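Local atomic coordinates of hypothetical protein TTHA0179 (Thermus thermophilus, PDB entry 2DPW), a protein that is of uncharacterised function but probably acts as a nucleotidyltransferase with a MobA-like domain. Residues A113-V124 and T142-D152. Residues are numbered along the deposited sequence; the frame is centred on the assembly and turned at random.
Sequences ALVYPIVPKEAV and TFTGGNLLLLD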
loop_
_atom_site.group_PDB
_atom_site.type_symbol
_atom_site.label_atom_id
_atom_site.label_comp_id
_atom_site.label_asym_id
_atom_site.label_seq_id
_atom_site.Cartn_x
_atom_site.Cartn_y
_atom_site.Cartn_z
ATOM N N ALA A 113 -13.007 -5.079 -7.297
ATOM C CA ALA A 113 -11.769 -5.288 -8.041
ATOM C C ALA A 113 -10.592 -4.688 -7.299
ATOM O O ALA A 113 -9.482 -5.228 -7.296
ATOM C CB ALA A 113 -11.877 -4.636 -9.402
ATOM N N LEU A 114 -10.850 -3.560 -6.661
ATOM C CA LEU A 114 -9.818 -2.862 -5.944
ATOM C C LEU A 114 -10.334 -2.305 -4.628
ATOM O O LEU A 114 -11.355 -1.624 -4.598
ATOM C CB LEU A 114 -9.292 -1.739 -6.835
ATOM C CG LEU A 114 -8.198 -0.836 -6.284
ATOM C CD1 LEU A 114 -7.369 -0.302 -7.421
ATOM C CD2 LEU A 114 -8.822 0.282 -5.472
ATOM N N VAL A 115 -9.629 -2.614 -3.541
ATOM C CA VAL A 115 -9.997 -2.113 -2.228
ATOM C C VAL A 115 -8.763 -1.502 -1.568
ATOM O O VAL A 115 -7.716 -2.134 -1.470
ATOM C CB VAL A 115 -10.589 -3.227 -1.342
ATOM C CG1 VAL A 115 -11.008 -2.660 0.023
ATOM C CG2 VAL A 115 -11.796 -3.835 -2.040
ATOM N N TYR A 116 -8.892 -0.257 -1.123
ATOM C CA TYR A 116 -7.787 0.438 -0.492
ATOM C C TYR A 116 -8.036 0.828 0.948
ATOM O O TYR A 116 -8.794 1.751 1.228
ATOM C CB TYR A 116 -7.460 1.690 -1.271
ATOM C CG TYR A 116 -6.304 2.444 -0.694
ATOM C CD1 TYR A 116 -5.141 1.777 -0.337
ATOM C CD2 TYR A 116 -6.349 3.824 -0.558
ATOM C CE1 TYR A 116 -4.046 2.460 0.133
ATOM C CE2 TYR A 116 -5.260 4.525 -0.093
ATOM C CZ TYR A 116 -4.110 3.837 0.252
ATOM O OH TYR A 116 -3.016 4.518 0.710
ATOM N N PRO A 117 -7.383 0.132 1.884
ATOM C CA PRO A 117 -7.551 0.424 3.313
ATOM C C PRO A 117 -7.054 1.810 3.734
ATOM O O PRO A 117 -5.937 2.208 3.407
ATOM C CB PRO A 117 -6.782 -0.703 4.018
ATOM C CG PRO A 117 -6.234 -1.586 2.978
ATOM C CD PRO A 117 -6.620 -1.102 1.624
ATOM N N ILE A 118 -7.891 2.538 4.465
ATOM C CA ILE A 118 -7.511 3.866 4.957
ATOM C C ILE A 118 -7.655 3.907 6.474
ATOM O O ILE A 118 -8.546 3.272 7.033
ATOM C CB ILE A 118 -8.381 5.006 4.350
ATOM C CG1 ILE A 118 -9.858 4.706 4.584
ATOM C CG2 ILE A 118 -8.071 5.189 2.868
ATOM C CD1 ILE A 118 -10.788 5.800 4.088
ATOM N N VAL A 119 -6.776 4.660 7.128
ATOM C CA VAL A 119 -6.790 4.782 8.586
ATOM C C VAL A 119 -7.242 6.156 9.111
ATOM O O VAL A 119 -6.836 7.209 8.595
ATOM C CB VAL A 119 -5.390 4.503 9.177
ATOM C CG1 VAL A 119 -5.471 4.442 10.681
ATOM C CG2 VAL A 119 -4.833 3.215 8.625
ATOM N N PRO A 120 -8.090 6.160 10.156
ATOM C CA PRO A 120 -8.590 7.406 10.758
ATOM C C PRO A 120 -7.532 8.102 11.618
ATOM O O PRO A 120 -6.781 7.442 12.338
ATOM C CB PRO A 120 -9.774 6.936 11.602
ATOM C CG PRO A 120 -10.197 5.645 10.937
ATOM C CD PRO A 120 -8.872 5.006 10.629
ATOM N N LYS A 121 -7.466 9.426 11.533
ATOM C CA LYS A 121 -6.514 10.196 12.326
ATOM C C LYS A 121 -6.627 9.688 13.763
ATOM O O LYS A 121 -5.627 9.415 14.438
ATOM C CB LYS A 121 -6.882 11.686 12.270
ATOM C CG LYS A 121 -5.923 12.642 12.978
ATOM C CD LYS A 121 -6.398 14.086 12.818
ATOM C CE LYS A 121 -5.249 15.092 12.927
ATOM N NZ LYS A 121 -5.702 16.490 12.643
ATOM N N GLU A 122 -7.874 9.540 14.197
ATOM C CA GLU A 122 -8.224 9.087 15.537
ATOM C C GLU A 122 -7.393 7.919 16.090
ATOM O O GLU A 122 -7.002 7.928 17.258
ATOM C CB GLU A 122 -9.714 8.713 15.563
ATOM C CG GLU A 122 -10.693 9.861 15.256
ATOM C CD GLU A 122 -10.513 10.472 13.865
ATOM O OE1 GLU A 122 -10.458 9.710 12.873
ATOM O OE2 GLU A 122 -10.438 11.720 13.762
ATOM N N ALA A 123 -7.124 6.918 15.255
ATOM C CA ALA A 123 -6.374 5.742 15.687
ATOM C C ALA A 123 -4.889 5.804 15.378
ATOM O O ALA A 123 -4.094 5.097 15.992
ATOM C CB ALA A 123 -6.975 4.490 15.064
ATOM N N VAL A 124 -4.514 6.635 14.417
ATOM C CA VAL A 124 -3.111 6.763 14.055
ATOM C C VAL A 124 -2.322 7.297 15.238
ATOM O O VAL A 124 -1.149 6.983 15.419
ATOM C CB VAL A 124 -2.932 7.729 12.887
ATOM C CG1 VAL A 124 -1.458 7.831 12.512
ATOM C CG2 VAL A 124 -3.766 7.260 11.713
ATOM N N THR A 142 -11.533 11.877 9.032
ATOM C CA THR A 142 -10.208 12.303 8.612
ATOM C C THR A 142 -9.337 11.058 8.538
ATOM O O THR A 142 -9.163 10.345 9.526
ATOM C CB THR A 142 -9.611 13.296 9.595
ATOM O OG1 THR A 142 -10.443 14.461 9.642
ATOM C CG2 THR A 142 -8.212 13.689 9.156
ATOM N N PHE A 143 -8.794 10.801 7.354
ATOM C CA PHE A 143 -7.991 9.618 7.143
ATOM C C PHE A 143 -6.702 9.839 6.404
ATOM O O PHE A 143 -6.399 10.924 5.914
ATOM C CB PHE A 143 -8.804 8.612 6.340
ATOM C CG PHE A 143 -10.215 8.461 6.820
ATOM C CD1 PHE A 143 -11.218 9.327 6.387
ATOM C CD2 PHE A 143 -10.540 7.445 7.711
ATOM C CE1 PHE A 143 -12.517 9.182 6.836
ATOM C CE2 PHE A 143 -11.840 7.291 8.166
ATOM C CZ PHE A 143 -12.830 8.161 7.724
ATOM N N THR A 144 -5.952 8.758 6.320
ATOM C CA THR A 144 -4.731 8.749 5.561
ATOM C C THR A 144 -4.757 7.398 4.895
ATOM O O THR A 144 -5.484 6.493 5.355
ATOM C CB THR A 144 -3.493 8.885 6.445
ATOM O OG1 THR A 144 -2.337 8.997 5.607
ATOM C CG2 THR A 144 -3.348 7.697 7.371
ATOM N N GLY A 145 -3.991 7.282 3.810
ATOM C CA GLY A 145 -3.928 6.045 3.050
ATOM C C GLY A 145 -3.000 4.951 3.477
ATOM O O GLY A 145 -1.935 5.259 4.004
ATOM N N GLY A 146 -3.417 3.690 3.409
ATOM C CA GLY A 146 -2.498 2.647 3.851
ATOM C C GLY A 146 -1.381 2.374 2.865
ATOM O O GLY A 146 -1.210 3.095 1.887
ATOM N N ASN A 147 -0.605 1.343 3.150
ATOM C CA ASN A 147 0.485 0.969 2.303
ATOM C C ASN A 147 0.155 -0.428 1.815
ATOM O O ASN A 147 1.027 -1.212 1.455
ATOM C CB ASN A 147 1.759 0.967 3.130
ATOM C CG ASN A 147 2.300 2.390 3.432
ATOM O OD1 ASN A 147 2.655 3.130 2.521
ATOM N ND2 ASN A 147 2.380 2.753 4.716
ATOM N N LEU A 148 -1.132 -0.738 1.873
ATOM C CA LEU A 148 -1.664 -2.021 1.447
ATOM C C LEU A 148 -2.689 -1.762 0.370
ATOM O O LEU A 148 -3.370 -0.740 0.386
ATOM C CB LEU A 148 -2.367 -2.742 2.604
ATOM C CG LEU A 148 -1.631 -3.209 3.865
ATOM C CD1 LEU A 148 -2.654 -3.925 4.727
ATOM C CD2 LEU A 148 -0.452 -4.146 3.550
ATOM N N LEU A 149 -2.790 -2.698 -0.560
ATOM C CA LEU A 149 -3.763 -2.601 -1.634
ATOM C C LEU A 149 -4.242 -4.002 -1.981
ATOM O O LEU A 149 -3.454 -4.871 -2.363
ATOM C CB LEU A 149 -3.162 -1.953 -2.875
ATOM C CG LEU A 149 -4.178 -1.613 -3.968
ATOM C CD1 LEU A 149 -5.086 -0.477 -3.513
ATOM C CD2 LEU A 149 -3.432 -1.216 -5.219
ATOM N N LEU A 150 -5.544 -4.207 -1.841
ATOM C CA LEU A 150 -6.176 -5.487 -2.110
ATOM C C LEU A 150 -6.741 -5.521 -3.545
ATOM O O LEU A 150 -7.642 -4.752 -3.895
ATOM C CB LEU A 150 -7.280 -5.702 -1.074
ATOM C CG LEU A 150 -8.000 -7.045 -1.071
ATOM C CD1 LEU A 150 -7.004 -8.195 -1.144
ATOM C CD2 LEU A 150 -8.841 -7.131 0.183
ATOM N N LEU A 151 -6.215 -6.417 -4.376
ATOM C CA LEU A 151 -6.663 -6.489 -5.766
ATOM C C LEU A 151 -7.215 -7.806 -6.245
ATOM O O LEU A 151 -6.798 -8.880 -5.817
ATOM C CB LEU A 151 -5.528 -6.160 -6.735
ATOM C CG LEU A 151 -4.695 -4.896 -6.620
ATOM C CD1 LEU A 151 -3.611 -4.990 -7.664
ATOM C CD2 LEU A 151 -5.562 -3.633 -6.788
ATOM N N ASP A 152 -8.153 -7.703 -7.174
ATOM C CA ASP A 152 -8.703 -8.877 -7.803
ATOM C C ASP A 152 -7.958 -8.835 -9.134
ATOM O O ASP A 152 -8.380 -8.142 -10.059
ATOM C CB ASP A 152 -10.186 -8.720 -8.042
ATOM C CG ASP A 152 -10.791 -9.968 -8.586
ATOM O OD1 ASP A 152 -11.039 -10.895 -7.788
ATOM O OD2 ASP A 152 -10.989 -10.044 -9.817
#
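In the mixed sheet of this GT-A-type domain, strand 114-120 pairs antiparallel first with 148-152 and, past a break, with the more skewed 142-145; the two ladders are separated at Gly146-Leu149, where the register shifts by two. Val115 and Leu150 form a hydrogen-bonded pair, with Val115 N to Leu150 O at 2.9 Å and a return bond. Beside them, branched Leu114 and Leu151 lie side by side, CD1 to CD2 at 3.8 Å. The second ladder repeats the pairing between Val119 and Thr144, and Lys121 N extends it to Thr142 O (2.8 Å). Between the ladders, Gly146 N reaches Pro117 O; a proline, having no N-H to give, fits here because its carbonyl takes the bond and its ring packs on Leu148 CB. Glycine suits the facing place, since a CB there would crowd that carbonyl. Tyr116, whose CG lies anti to the backbone N (chi1 -179°), stretches its ring along the break. Carbonyls of Gly146 and Leu148 lie at the ring edge, and the hydroxyl donates to Gly146 O, although the placement of OH is less certain. Leu149 CD1 packs against Tyr116 CD1 at 3.9 Å. With an alanine in place of Tyr116, Leu149 CD1 would probably lose this packing partner and a gap open along the break. The Phe143 ring receives Ile118 CD1 over one face, 4.1 Å from its centroid, a CH-pi contact, while Pro120 CG touches CE2 of Phe143 at 3.6 Å. Strand 210-214 pairs with the other edge of 114-120, and Asp152 OD2 caps the next helix at Leu155 N and also meets Ser154 OG. Backbone bonds thus fix the ladders and one spans the break, which Tyr116 packs with Leu149.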